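Local coordinates for protein giardin subunit alpha-1 (Giardia intestinalis, PDB 4EVF) that belongs to the annexins, binds calcium and phosphatidylserine, and takes part in attachment of the parasite to the intestinal mucosa and in remodelling of its cytoskeleton, at residues 148-153 with 183-188; 160-165 with 171-176; 67-72 with 247-252; 34-39 with 72-77; 234-239 with 267-272. One frame throughout, in Å; residues are numbered along the deposited sequence.

Contact 1. Residues 148-153 with 183-188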
# COMPACT_ATOMS: atom_id res chain seq x y z
N ARG A 148 5.54 -0.63 18.05
CA ARG A 148 4.80 -1.82 18.38
C ARG A 148 5.32 -2.37 19.71
O ARG A 148 6.53 -2.35 19.96
CB ARG A 148 4.94 -2.87 17.28
CG ARG A 148 4.41 -2.42 15.92
CD ARG A 148 2.91 -2.62 15.80
NE ARG A 148 2.30 -1.65 14.88
CZ ARG A 148 0.98 -1.55 14.67
NH1 ARG A 148 0.14 -2.35 15.30
NH2 ARG A 148 0.52 -0.64 13.83
N VAL A 149 4.41 -2.85 20.55
CA VAL A 149 4.75 -3.26 21.91
C VAL A 149 4.14 -4.62 22.17
O VAL A 149 2.92 -4.80 22.04
CB VAL A 149 4.20 -2.27 22.95
CG1 VAL A 149 4.31 -2.84 24.36
CG2 VAL A 149 4.93 -0.92 22.85
N SER A 150 4.97 -5.58 22.54
CA SER A 150 4.48 -6.92 22.82
C SER A 150 3.35 -6.87 23.84
O SER A 150 3.36 -6.07 24.77
CB SER A 150 5.61 -7.81 23.33
OG SER A 150 5.10 -9.08 23.68
N ARG A 151 2.37 -7.74 23.65
CA ARG A 151 1.22 -7.76 24.55
C ARG A 151 1.38 -8.74 25.72
O ARG A 151 1.96 -9.82 25.57
CB ARG A 151 -0.07 -7.98 23.76
CG ARG A 151 -0.30 -6.81 22.83
CD ARG A 151 -1.72 -6.62 22.43
NE ARG A 151 -2.60 -6.22 23.53
CZ ARG A 151 -2.82 -4.97 23.92
NH1 ARG A 151 -2.18 -3.95 23.35
NH2 ARG A 151 -3.67 -4.73 24.90
N PRO A 152 0.88 -8.34 26.90
CA PRO A 152 1.06 -9.04 28.18
C PRO A 152 0.67 -10.52 28.14
O PRO A 152 1.48 -11.36 28.53
CB PRO A 152 0.12 -8.27 29.13
CG PRO A 152 -0.84 -7.54 28.23
CD PRO A 152 -0.02 -7.18 27.03
N GLY A 153 -0.53 -10.83 27.68
CA GLY A 153 -1.04 -12.18 27.81
C GLY A 153 -0.81 -13.12 26.64
O GLY A 153 -0.08 -12.80 25.69
N SER A 183 2.47 -7.45 14.51
CA SER A 183 1.79 -8.31 13.56
C SER A 183 1.92 -9.78 13.92
O SER A 183 0.96 -10.54 13.83
CB SER A 183 2.33 -8.09 12.14
OG SER A 183 2.09 -6.77 11.71
N ALA A 184 3.12 -10.17 14.35
CA ALA A 184 3.37 -11.57 14.65
C ALA A 184 2.41 -12.08 15.72
O ALA A 184 2.06 -13.25 15.72
CB ALA A 184 4.82 -11.78 15.06
N GLU A 185 2.00 -11.20 16.63
CA GLU A 185 1.09 -11.56 17.71
C GLU A 185 -0.35 -11.46 17.26
O GLU A 185 -1.22 -12.20 17.72
CB GLU A 185 1.32 -10.64 18.92
CG GLU A 185 2.76 -10.60 19.39
CD GLU A 185 2.93 -10.02 20.78
OE1 GLU A 185 2.00 -9.31 21.26
OE2 GLU A 185 3.98 -10.28 21.41
N TYR A 186 -0.61 -10.53 16.36
CA TYR A 186 -1.99 -10.29 15.93
C TYR A 186 -2.64 -11.55 15.36
O TYR A 186 -3.77 -11.89 15.72
CB TYR A 186 -2.06 -9.15 14.92
CG TYR A 186 -3.48 -8.80 14.52
CD1 TYR A 186 -4.27 -8.01 15.33
CD2 TYR A 186 -4.02 -9.27 13.32
CE1 TYR A 186 -5.57 -7.67 14.97
CE2 TYR A 186 -5.32 -8.93 12.94
CZ TYR A 186 -6.09 -8.13 13.77
OH TYR A 186 -7.39 -7.79 13.42
N ARG A 187 -1.92 -12.23 14.48
CA ARG A 187 -2.45 -13.41 13.78
C ARG A 187 -3.00 -14.48 14.73
O ARG A 187 -4.14 -14.95 14.56
CB ARG A 187 -1.39 -13.97 12.82
CG ARG A 187 -0.58 -12.86 12.14
CD ARG A 187 0.39 -13.34 11.06
NE ARG A 187 0.78 -12.22 10.19
CZ ARG A 187 1.96 -11.61 10.22
NH1 ARG A 187 2.91 -12.00 11.06
NH2 ARG A 187 2.19 -10.59 9.38
N PRO A 188 -2.20 -14.89 15.74
CA PRO A 188 -2.73 -15.85 16.72
C PRO A 188 -3.92 -15.30 17.51
O PRO A 188 -4.84 -16.04 17.83
CB PRO A 188 -1.53 -16.10 17.65
CG PRO A 188 -0.52 -15.00 17.33
CD PRO A 188 -0.76 -14.63 15.91
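The carboxylate of Glu185 faces the loop 148-153 and takes one bond on each oxygen. OE2 accepts from the hydroxyl of Ser150, with OG 2.8 Å from Glu185 OE2. OE1 accepts from the backbone of Arg151, with N 2.9 Å from Glu185 OE1 and an N-H...O angle of 162°. Both oxygens are met on their syn lone pairs, so the two donors lie along the front of the carboxylate and limit its rotation. Glu185 reaches across with an extended chain beyond CG (chi2 -164°). Ser150 turns OG anti to its own N (chi1 176°), which points the hydroxyl at Glu185 OE2. The loop joins helix 135-145 to helix 155-167. Glu185 lies in the first turn of helix 183-196, and that helix belongs to the third of the four predicted annexin repeats. Arg151 gives Glu185 its backbone N-H and the flank of its side chain: CB lies 3.5 Å from Glu185 OE1. Its guanidinium stands nearly perpendicular to the carboxylate plane, 89° apart, and leads away to a salt bridge with Glu158. Arg148 NH1 donates to the carbonyls of Phe178 and Val181.

Contact 2. Residues 160-165 with 171-176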
# COMPACT_ATOMS: atom_id res chain seq x y z
N GLN A 160 -9.85 -12.43 24.42
CA GLN A 160 -10.93 -12.17 25.38
C GLN A 160 -11.00 -10.70 25.81
O GLN A 160 -12.07 -10.10 25.78
CB GLN A 160 -10.83 -13.10 26.60
CG GLN A 160 -11.75 -12.73 27.78
CD GLN A 160 -13.23 -13.04 27.53
OE1 GLN A 160 -13.71 -13.06 26.39
NE2 GLN A 160 -13.96 -13.29 28.61
N ARG A 161 -9.87 -10.12 26.20
CA ARG A 161 -9.82 -8.69 26.51
C ARG A 161 -10.27 -7.84 25.31
O ARG A 161 -10.95 -6.83 25.47
CB ARG A 161 -8.42 -8.24 26.96
CG ARG A 161 -7.89 -8.91 28.23
CD ARG A 161 -6.63 -8.20 28.75
NE ARG A 161 -5.46 -9.07 28.82
CZ ARG A 161 -5.24 -9.97 29.78
NH1 ARG A 161 -6.14 -10.15 30.74
NH2 ARG A 161 -4.13 -10.70 29.77
N LEU A 162 -9.87 -8.27 24.12
CA LEU A 162 -10.21 -7.55 22.89
C LEU A 162 -11.72 -7.61 22.69
O LEU A 162 -12.37 -6.58 22.49
CB LEU A 162 -9.49 -8.18 21.68
CG LEU A 162 -8.92 -7.30 20.56
CD1 LEU A 162 -9.19 -7.91 19.17
CD2 LEU A 162 -9.43 -5.87 20.62
N ASP A 163 -12.27 -8.82 22.75
CA ASP A 163 -13.72 -9.04 22.66
C ASP A 163 -14.50 -8.20 23.68
O ASP A 163 -15.54 -7.64 23.36
CB ASP A 163 -14.04 -10.52 22.86
CG ASP A 163 -15.54 -10.79 22.94
OD1 ASP A 163 -16.18 -10.97 21.88
OD2 ASP A 163 -16.07 -10.85 24.07
N GLN A 164 -14.00 -8.14 24.91
CA GLN A 164 -14.65 -7.36 25.94
C GLN A 164 -14.59 -5.88 25.58
O GLN A 164 -15.55 -5.14 25.78
CB GLN A 164 -14.03 -7.63 27.32
CG GLN A 164 -14.24 -9.06 27.82
CD GLN A 164 -13.45 -9.37 29.08
OE1 GLN A 164 -12.37 -8.81 29.32
NE2 GLN A 164 -13.98 -10.27 29.91
N ALA A 165 -13.45 -5.44 25.04
CA ALA A 165 -13.33 -4.06 24.57
C ALA A 165 -14.35 -3.72 23.48
O ALA A 165 -14.97 -2.65 23.52
CB ALA A 165 -11.91 -3.79 24.08
N THR A 171 -13.36 2.15 22.96
CA THR A 171 -12.62 2.52 21.77
C THR A 171 -11.18 2.95 22.08
O THR A 171 -10.31 2.86 21.23
CB THR A 171 -13.33 3.64 20.98
OG1 THR A 171 -13.45 4.81 21.80
CG2 THR A 171 -14.73 3.18 20.56
N ALA A 172 -10.92 3.39 23.31
CA ALA A 172 -9.55 3.74 23.67
C ALA A 172 -8.65 2.49 23.62
O ALA A 172 -7.52 2.54 23.12
CB ALA A 172 -9.48 4.40 25.05
N TYR A 173 -9.17 1.37 24.12
CA TYR A 173 -8.42 0.11 24.11
C TYR A 173 -8.22 -0.36 22.67
O TYR A 173 -7.17 -0.91 22.31
CB TYR A 173 -9.19 -0.96 24.89
CG TYR A 173 -8.47 -2.28 25.09
CD1 TYR A 173 -7.84 -2.57 26.29
CD2 TYR A 173 -8.44 -3.23 24.08
CE1 TYR A 173 -7.18 -3.77 26.48
CE2 TYR A 173 -7.78 -4.44 24.25
CZ TYR A 173 -7.15 -4.70 25.46
OH TYR A 173 -6.49 -5.88 25.66
N LEU A 174 -9.24 -0.15 21.85
CA LEU A 174 -9.21 -0.54 20.44
C LEU A 174 -8.13 0.21 19.66
O LEU A 174 -7.38 -0.39 18.89
CB LEU A 174 -10.57 -0.31 19.82
CG LEU A 174 -11.57 -1.46 19.76
CD1 LEU A 174 -11.35 -2.56 20.77
CD2 LEU A 174 -13.02 -0.92 19.79
N ILE A 175 -8.05 1.52 19.88
CA ILE A 175 -7.10 2.36 19.16
C ILE A 175 -5.68 1.98 19.55
O ILE A 175 -4.80 1.85 18.70
CB ILE A 175 -7.37 3.85 19.44
CG1 ILE A 175 -8.72 4.27 18.84
CG2 ILE A 175 -6.27 4.72 18.89
CD1 ILE A 175 -9.27 5.56 19.41
N ASP A 176 -5.46 1.79 20.84
CA ASP A 176 -4.15 1.40 21.34
C ASP A 176 -3.80 -0.01 20.88
O ASP A 176 -2.67 -0.27 20.50
CB ASP A 176 -4.13 1.48 22.87
CG ASP A 176 -2.82 1.02 23.44
OD1 ASP A 176 -1.88 1.84 23.48
OD2 ASP A 176 -2.73 -0.16 23.84
O HOH W 1 -4.03 -6.75 27.35
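This contact is a helix pair of the third predicted annexin repeat, in an all-helical fold. Helices 155-167 and 171-180 are joined by a short turn. The axes of the two segments come within 9.4 Å, with 132° between their directions. Tyr173 lies against the first helix, its ring set anti to the backbone N (chi1 -174°). Ala165 CB sits 3.5 Å from Tyr173 CD2, and Arg161 CB sits 3.3 Å from Tyr173 OH. Ala165 CB and Arg161 CB both come to the ring obliquely. The phenol oxygen accepts a bond from a water, 3.1 Å from Tyr173 OH, and a weak one from Arg151 NH2. The same water takes a weak bond from Arg161 NE. Deeper in, Leu174 CD1 packs 3.6 Å from Ala165 CB and 3.8 Å from Leu162 CD2. The two leucine side chains cross at about a right angle. Beyond this pair, Leu162 touches Phe193 of helix 183-196 and Ile201 of helix 201-208. Leu174 reaches Ile208 of that second helix, while Ile175 packs on helix 135-145.

Contact 3. Residues 67-72 with 247-252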
# COMPACT_ATOMS: atom_id res chain seq x y z
N LEU A 67 4.61 3.62 -14.41
CA LEU A 67 5.88 3.11 -14.94
C LEU A 67 7.08 3.94 -14.47
O LEU A 67 8.14 3.39 -14.12
CB LEU A 67 5.83 3.00 -16.47
CG LEU A 67 4.79 1.97 -16.95
CD1 LEU A 67 4.62 1.96 -18.47
CD2 LEU A 67 5.11 0.58 -16.42
N MET A 68 6.91 5.26 -14.46
CA MET A 68 7.88 6.19 -13.87
C MET A 68 8.15 5.89 -12.41
O MET A 68 9.30 5.83 -11.99
CB MET A 68 7.37 7.64 -13.97
CG MET A 68 7.22 8.16 -15.40
SD MET A 68 6.45 9.79 -15.45
CE MET A 68 7.63 10.80 -14.55
N ASP A 69 7.08 5.71 -11.64
CA ASP A 69 7.18 5.45 -10.21
C ASP A 69 8.06 4.23 -9.94
O ASP A 69 8.89 4.25 -9.02
CB ASP A 69 5.79 5.19 -9.61
CG ASP A 69 4.92 6.44 -9.55
OD1 ASP A 69 5.43 7.56 -9.75
OD2 ASP A 69 3.71 6.30 -9.26
N LEU A 70 7.87 3.18 -10.73
CA LEU A 70 8.61 1.93 -10.55
C LEU A 70 10.12 2.10 -10.70
O LEU A 70 10.90 1.27 -10.22
CB LEU A 70 8.09 0.85 -11.50
CG LEU A 70 6.66 0.40 -11.18
CD1 LEU A 70 6.04 -0.35 -12.37
CD2 LEU A 70 6.62 -0.46 -9.92
N PHE A 71 10.53 3.18 -11.37
CA PHE A 71 11.96 3.44 -11.56
C PHE A 71 12.40 4.73 -10.86
O PHE A 71 13.50 5.27 -11.09
CB PHE A 71 12.33 3.38 -13.04
CG PHE A 71 12.26 1.98 -13.60
CD1 PHE A 71 13.18 1.02 -13.19
CD2 PHE A 71 11.24 1.60 -14.46
CE1 PHE A 71 13.11 -0.27 -13.67
CE2 PHE A 71 11.17 0.31 -14.94
CZ PHE A 71 12.10 -0.63 -14.55
N SER A 72 11.53 5.18 -9.96
CA SER A 72 11.81 6.31 -9.10
C SER A 72 12.10 5.86 -7.67
O SER A 72 12.04 4.67 -7.38
CB SER A 72 10.63 7.28 -9.12
OG SER A 72 10.45 7.78 -10.43
N ARG A 247 -5.69 4.55 -7.32
CA ARG A 247 -5.31 3.57 -6.30
C ARG A 247 -4.37 2.50 -6.83
O ARG A 247 -3.42 2.11 -6.16
CB ARG A 247 -6.54 2.88 -5.72
CG ARG A 247 -6.20 1.64 -4.88
CD ARG A 247 -6.58 1.85 -3.41
NE ARG A 247 -8.01 1.68 -3.24
CZ ARG A 247 -8.71 2.04 -2.17
NH1 ARG A 247 -8.14 2.62 -1.12
NH2 ARG A 247 -10.00 1.81 -2.17
N MET A 248 -4.64 2.00 -8.03
CA MET A 248 -3.78 0.95 -8.56
C MET A 248 -2.38 1.49 -8.80
O MET A 248 -1.40 0.77 -8.59
CB MET A 248 -4.37 0.32 -9.83
CG MET A 248 -5.49 -0.69 -9.52
SD MET A 248 -5.08 -1.91 -8.25
CE MET A 248 -3.98 -2.97 -9.19
N ARG A 249 -2.29 2.76 -9.18
CA ARG A 249 -0.99 3.37 -9.43
C ARG A 249 -0.23 3.59 -8.11
O ARG A 249 0.97 3.35 -8.03
CB ARG A 249 -1.13 4.70 -10.18
CG ARG A 249 0.20 5.42 -10.33
CD ARG A 249 0.06 6.92 -10.11
NE ARG A 249 1.35 7.54 -9.80
CZ ARG A 249 1.54 8.85 -9.73
NH1 ARG A 249 0.54 9.68 -9.97
NH2 ARG A 249 2.74 9.34 -9.44
N ARG A 250 -0.95 4.06 -7.09
CA ARG A 250 -0.33 4.22 -5.78
C ARG A 250 0.23 2.90 -5.28
O ARG A 250 1.44 2.79 -5.09
CB ARG A 250 -1.31 4.83 -4.77
CG ARG A 250 -1.64 6.30 -5.08
CD ARG A 250 -2.42 6.94 -3.93
NE ARG A 250 -3.70 6.27 -3.69
CZ ARG A 250 -4.87 6.69 -4.16
NH1 ARG A 250 -4.94 7.80 -4.89
NH2 ARG A 250 -5.98 6.02 -3.88
N ILE A 251 -0.61 1.89 -5.10
CA ILE A 251 -0.14 0.66 -4.46
C ILE A 251 0.79 -0.19 -5.33
O ILE A 251 1.71 -0.83 -4.83
CB ILE A 251 -1.30 -0.20 -3.88
CG1 ILE A 251 -2.04 -0.98 -4.97
CG2 ILE A 251 -2.29 0.67 -3.10
CD1 ILE A 251 -3.31 -1.65 -4.44
N THR A 252 0.56 -0.18 -6.65
CA THR A 252 1.46 -0.93 -7.54
C THR A 252 2.83 -0.25 -7.62
O THR A 252 3.86 -0.91 -7.51
CB THR A 252 0.85 -1.12 -8.94
OG1 THR A 252 -0.50 -1.57 -8.81
CG2 THR A 252 1.65 -2.14 -9.73
O HOH W 2 2.97 4.87 -7.01
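Asp69 and Arg249 join helix 62-70 to helix 245-255 by a salt bridge whose aspartate is buried. In this annexin fold the contact links the first predicted repeat to the fourth. Along 67-72, Met68 O accepts from Phe71 N and from Ser72 OG, on opposite faces of its plane. Asp69 follows and carries the polar contact. Arg249 grips it side-on with two nitrogens. NE lies 2.7 Å from Asp69 OD2, nearly straight at 165° and in the guanidinium plane. NH2 lies 3.2 Å from Asp69 OD1, on that oxygen's syn lone pair. A third, weak bond runs from NH2 to OD2. The two flat groups are nearly coplanar, 27° apart, which suits the side-on, two-nitrogen grip. The arginine chain leaves its helix with CG anti to the backbone N (chi1 175°) and bends at chi2 to bring its edge to the carboxylate. A water lies within bonding distance of both Asp69 OD2 and Arg249 O and probably donates to them, though it has more acceptors near it than protons. Next in sequence is Leu70, which also packs on Leu291 of helix 284-292. Its methyl CD2 rests 3.7 Å from the carbonyl O of Thr252.

Contact 4. Residues 34-39 with 72-77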
# COMPACT_ATOMS: atom_id res chain seq x y z
N SER A 34 16.33 -3.56 -6.55
CA SER A 34 16.96 -3.94 -7.81
C SER A 34 16.68 -2.91 -8.90
O SER A 34 17.56 -2.55 -9.67
CB SER A 34 16.50 -5.33 -8.28
OG SER A 34 16.98 -6.38 -7.45
N ARG A 35 15.44 -2.45 -8.97
CA ARG A 35 15.13 -1.39 -9.93
C ARG A 35 15.90 -0.09 -9.68
O ARG A 35 16.18 0.65 -10.63
CB ARG A 35 13.62 -1.15 -10.01
CG ARG A 35 12.88 -2.32 -10.62
CD ARG A 35 11.41 -1.99 -10.81
NE ARG A 35 10.89 -1.24 -9.68
CZ ARG A 35 10.07 -1.75 -8.77
NH1 ARG A 35 9.67 -3.00 -8.88
NH2 ARG A 35 9.65 -1.00 -7.77
N GLU A 36 16.26 0.17 -8.42
CA GLU A 36 17.14 1.31 -8.11
C GLU A 36 18.54 1.14 -8.75
O GLU A 36 19.09 2.09 -9.31
CB GLU A 36 17.28 1.53 -6.61
CG GLU A 36 15.96 1.84 -5.89
CD GLU A 36 16.17 2.15 -4.41
OE1 GLU A 36 17.03 1.51 -3.78
OE2 GLU A 36 15.48 3.06 -3.89
N LYS A 37 19.10 -0.05 -8.63
CA LYS A 37 20.37 -0.38 -9.28
C LYS A 37 20.27 -0.17 -10.79
O LYS A 37 21.14 0.45 -11.40
CB LYS A 37 20.78 -1.83 -9.01
CG LYS A 37 21.22 -2.11 -7.59
CD LYS A 37 21.91 -3.48 -7.46
CE LYS A 37 20.93 -4.63 -7.59
NZ LYS A 37 21.57 -5.97 -7.35
N ILE A 38 19.19 -0.69 -11.38
CA ILE A 38 18.98 -0.58 -12.81
C ILE A 38 18.89 0.88 -13.25
O ILE A 38 19.48 1.27 -14.27
CB ILE A 38 17.69 -1.34 -13.25
CG1 ILE A 38 17.84 -2.84 -12.95
CG2 ILE A 38 17.40 -1.08 -14.72
CD1 ILE A 38 16.53 -3.63 -13.07
N ALA A 39 18.17 1.69 -12.48
CA ALA A 39 18.03 3.11 -12.79
C ALA A 39 19.38 3.82 -12.74
O ALA A 39 19.64 4.75 -13.51
CB ALA A 39 17.07 3.77 -11.82
N SER A 72 11.53 5.18 -9.96
CA SER A 72 11.81 6.31 -9.10
C SER A 72 12.10 5.86 -7.67
O SER A 72 12.04 4.67 -7.38
CB SER A 72 10.63 7.28 -9.12
OG SER A 72 10.45 7.78 -10.43
N ASP A 73 12.42 6.81 -6.80
CA ASP A 73 12.63 6.52 -5.38
C ASP A 73 11.27 6.35 -4.71
O ASP A 73 10.47 7.29 -4.68
CB ASP A 73 13.42 7.63 -4.69
CG ASP A 73 13.88 7.23 -3.30
OD1 ASP A 73 15.09 7.00 -3.08
OD2 ASP A 73 13.02 7.15 -2.41
N ARG A 74 11.03 5.15 -4.19
CA ARG A 74 9.71 4.79 -3.66
C ARG A 74 9.32 5.59 -2.42
O ARG A 74 8.15 5.65 -2.06
CB ARG A 74 9.64 3.30 -3.36
CG ARG A 74 10.50 2.84 -2.17
CD ARG A 74 10.58 1.31 -2.10
NE ARG A 74 11.43 0.86 -1.00
CZ ARG A 74 12.76 0.79 -1.08
NH1 ARG A 74 13.36 1.15 -2.20
NH2 ARG A 74 13.47 0.36 -0.04
N HIS A 75 10.30 6.21 -1.76
CA HIS A 75 10.03 7.03 -0.58
C HIS A 75 9.62 8.43 -1.00
O HIS A 75 8.72 9.03 -0.40
CB HIS A 75 11.25 7.06 0.35
CG HIS A 75 11.74 5.69 0.71
ND1 HIS A 75 13.03 5.26 0.46
CD2 HIS A 75 11.10 4.64 1.28
CE1 HIS A 75 13.16 4.01 0.86
NE2 HIS A 75 12.01 3.61 1.36
N GLU A 76 10.25 8.95 -2.06
CA GLU A 76 9.81 10.21 -2.66
C GLU A 76 8.44 10.06 -3.31
O GLU A 76 7.61 10.98 -3.25
CB GLU A 76 10.81 10.71 -3.70
CG GLU A 76 12.07 11.28 -3.09
CD GLU A 76 13.13 11.61 -4.13
OE1 GLU A 76 12.86 11.45 -5.34
OE2 GLU A 76 14.23 12.05 -3.74
N VAL A 77 8.22 8.91 -3.94
CA VAL A 77 6.92 8.57 -4.51
C VAL A 77 5.85 8.61 -3.41
O VAL A 77 4.88 9.36 -3.51
CB VAL A 77 6.94 7.19 -5.18
CG1 VAL A 77 5.52 6.75 -5.57
CG2 VAL A 77 7.86 7.19 -6.41
O HOH W 3 10.22 1.91 -6.95
O HOH W 4 12.80 2.69 -4.45
O HOH W 5 16.08 5.54 -5.13
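Glu36 OE2 is met by three groups: Arg74 and two waters. One water, 2.8 Å from Glu36 OE2, donates to it and accepts from both the N and the NH1 of Arg74. The other water donates to both Glu36 OE2 and Asp73 OD1. These two carboxylate oxygens do not bond each other; they are like charges 4.0 Å apart, and the water between them probably eases the repulsion. The direct salt bridge is longer, with Arg74 NH1 3.3 Å from Glu36 OE2. The oxygen lies at the edge of the guanidinium, near its plane, although the planes of the two groups are 53° apart. Glu36 reaches over with an extended chain (chi2 -176°). Arg74 starts with CG between its backbone N and carbonyl carbon (chi1 70°), then runs extended to NE, which forms a salt bridge with Asp106. His75 CE1 lies over the centre of one guanidinium face, 3.7 Å above its plane, and His75 NE2 also bonds to Asp106. Asp73 is the N-cap of helix 74-87: its OD2 takes a bond from His75 N at 3.0 Å and a weak one from Glu76 N. The contact thus joins helix 32-46, in the first predicted annexin repeat, to the start of helix 74-87, in the second. Ile38 packs on Ile7 and Leu11 of helix 4-16, and helix 104-118 lies beside His75.

Contact 5. Residues 234-239 with 267-272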
# COMPACT_ATOMS: atom_id res chain seq x y z
N LEU A 234 -7.29 -4.07 -1.09
CA LEU A 234 -7.26 -2.78 -1.75
C LEU A 234 -7.28 -2.95 -3.28
O LEU A 234 -7.85 -2.14 -3.98
CB LEU A 234 -6.04 -1.97 -1.28
CG LEU A 234 -6.00 -1.41 0.15
CD1 LEU A 234 -4.69 -0.72 0.54
CD2 LEU A 234 -7.20 -0.52 0.47
N ILE A 235 -6.90 -4.03 -3.83
CA ILE A 235 -7.02 -4.24 -5.29
C ILE A 235 -8.44 -4.58 -5.66
O ILE A 235 -8.97 -4.10 -6.66
CB ILE A 235 -6.06 -5.34 -5.77
CG1 ILE A 235 -4.63 -4.81 -5.76
CG2 ILE A 235 -6.44 -5.84 -7.16
CD1 ILE A 235 -3.59 -5.89 -6.03
N ASN A 236 -9.08 -5.39 -4.82
CA ASN A 236 -10.49 -5.70 -5.02
C ASN A 236 -11.37 -4.43 -4.94
O ASN A 236 -12.26 -4.23 -5.77
CB ASN A 236 -10.92 -6.78 -4.02
CG ASN A 236 -12.36 -7.21 -4.21
OD1 ASN A 236 -13.23 -6.86 -3.41
ND2 ASN A 236 -12.62 -7.96 -5.28
N CYS A 237 -11.09 -3.57 -3.96
CA CYS A 237 -11.76 -2.28 -3.84
C CYS A 237 -11.60 -1.48 -5.13
O CYS A 237 -12.58 -0.96 -5.66
CB CYS A 237 -11.21 -1.47 -2.66
SG CYS A 237 -11.51 -2.15 -1.00
N ALA A 238 -10.37 -1.39 -5.64
CA ALA A 238 -10.13 -0.68 -6.90
C ALA A 238 -10.93 -1.29 -8.05
O ALA A 238 -11.45 -0.57 -8.90
CB ALA A 238 -8.62 -0.67 -7.24
N CYS A 239 -11.01 -2.61 -8.09
CA CYS A 239 -11.78 -3.23 -9.17
C CYS A 239 -13.25 -2.83 -9.03
O CYS A 239 -13.87 -2.35 -9.99
CB CYS A 239 -11.62 -4.74 -9.16
SG CYS A 239 -10.00 -5.31 -9.76
N LYS A 267 -7.95 -14.93 -3.74
CA LYS A 267 -8.89 -16.00 -4.05
C LYS A 267 -10.20 -15.91 -3.26
O LYS A 267 -11.22 -16.44 -3.70
CB LYS A 267 -8.24 -17.37 -3.85
CG LYS A 267 -7.09 -17.62 -4.81
N ILE A 268 -10.17 -15.23 -2.12
CA ILE A 268 -11.39 -15.02 -1.36
C ILE A 268 -12.35 -14.06 -2.08
O ILE A 268 -13.54 -14.03 -1.78
CB ILE A 268 -11.12 -14.52 0.08
CG1 ILE A 268 -10.49 -13.13 0.05
CG2 ILE A 268 -10.23 -15.49 0.83
CD1 ILE A 268 -10.13 -12.60 1.41
N TYR A 269 -11.84 -13.28 -3.02
CA TYR A 269 -12.68 -12.36 -3.77
C TYR A 269 -12.99 -12.91 -5.15
O TYR A 269 -14.09 -12.74 -5.67
CB TYR A 269 -12.03 -10.98 -3.88
CG TYR A 269 -11.55 -10.46 -2.56
CD1 TYR A 269 -10.19 -10.37 -2.28
CD2 TYR A 269 -12.45 -10.06 -1.58
CE1 TYR A 269 -9.74 -9.90 -1.06
CE2 TYR A 269 -12.02 -9.59 -0.35
CZ TYR A 269 -10.65 -9.50 -0.10
OH TYR A 269 -10.20 -9.04 1.12
N GLY A 270 -12.01 -13.57 -5.75
CA GLY A 270 -12.18 -14.21 -7.04
C GLY A 270 -10.84 -14.49 -7.69
O GLY A 270 -9.89 -14.92 -7.02
N ASP A 271 -10.76 -14.24 -8.99
CA ASP A 271 -9.52 -14.37 -9.74
C ASP A 271 -9.03 -12.98 -10.06
O ASP A 271 -9.69 -12.23 -10.78
CB ASP A 271 -9.78 -15.13 -11.05
CG ASP A 271 -8.51 -15.37 -11.83
OD1 ASP A 271 -7.74 -16.27 -11.43
OD2 ASP A 271 -8.27 -14.65 -12.84
N MET A 272 -7.88 -12.61 -9.51
CA MET A 272 -7.39 -11.25 -9.65
C MET A 272 -7.16 -10.86 -11.11
O MET A 272 -7.57 -9.78 -11.53
CB MET A 272 -6.12 -11.02 -8.83
CG MET A 272 -5.65 -9.58 -8.86
SD MET A 272 -4.12 -9.35 -7.93
CE MET A 272 -4.74 -9.71 -6.32
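Asn236 lays its side-chain amide over the CB-CG end of Tyr269, nearly parallel to the ring (16° between planes). Its CB makes a CH-pi contact over the ring face, 4.2 Å from the centroid of Tyr269 and 19° off the ring normal. At the root of the ring, Asn236 ND2 is 3.4 Å from Tyr269 CB. A second, apolar patch lies alongside. Ile235 CD1 meets the thioether end of Met272, 4.0 Å from its SD, and the two side chains cross at about a right angle. The methionine chain is extended to SD (chi2 -178°) and then bends at chi3, so CE also touches Ile235 CD1. In the next shell, Ile268 CG1 lies 3.4 Å above the opposite face of the Tyr269 ring, over its centre. Tyr266 sets its ring edge-to-face with Tyr269, and its OH accepts from Asn236 ND2, which helps to set the rotation of that amide. Asp271 N-caps helix 272-279 by accepting from Thr274 N. The contact packs helix 227-240 against the loop after helix 262-265 and the first residue of helix 272-279, in the fourth predicted annexin repeat. Ile235 also packs on Met248 and Ile251 of helix 245-255.

Overall arrangement
From the N terminus, contact 4 closes first, bringing 34-39 to 72-77 and linking the first predicted repeat to the second. Contact 3 opens at 67-72 before contact 4 has closed, so the two cross and share Ser72. Contact 3 then spans the middle of the chain to 247-252, tying the first repeat to the fourth. Contacts 1 and 2 both fall within that span: 1 closes a loop from just before the third predicted repeat into it, and 2 lies inside that loop. They touch, their centres 13 Å apart. Contact 5 opens at 234-239, crosses contact 3 and closes a loop in the fourth repeat. Contacts 2 and 4 lie on opposite sides of the chain's centre.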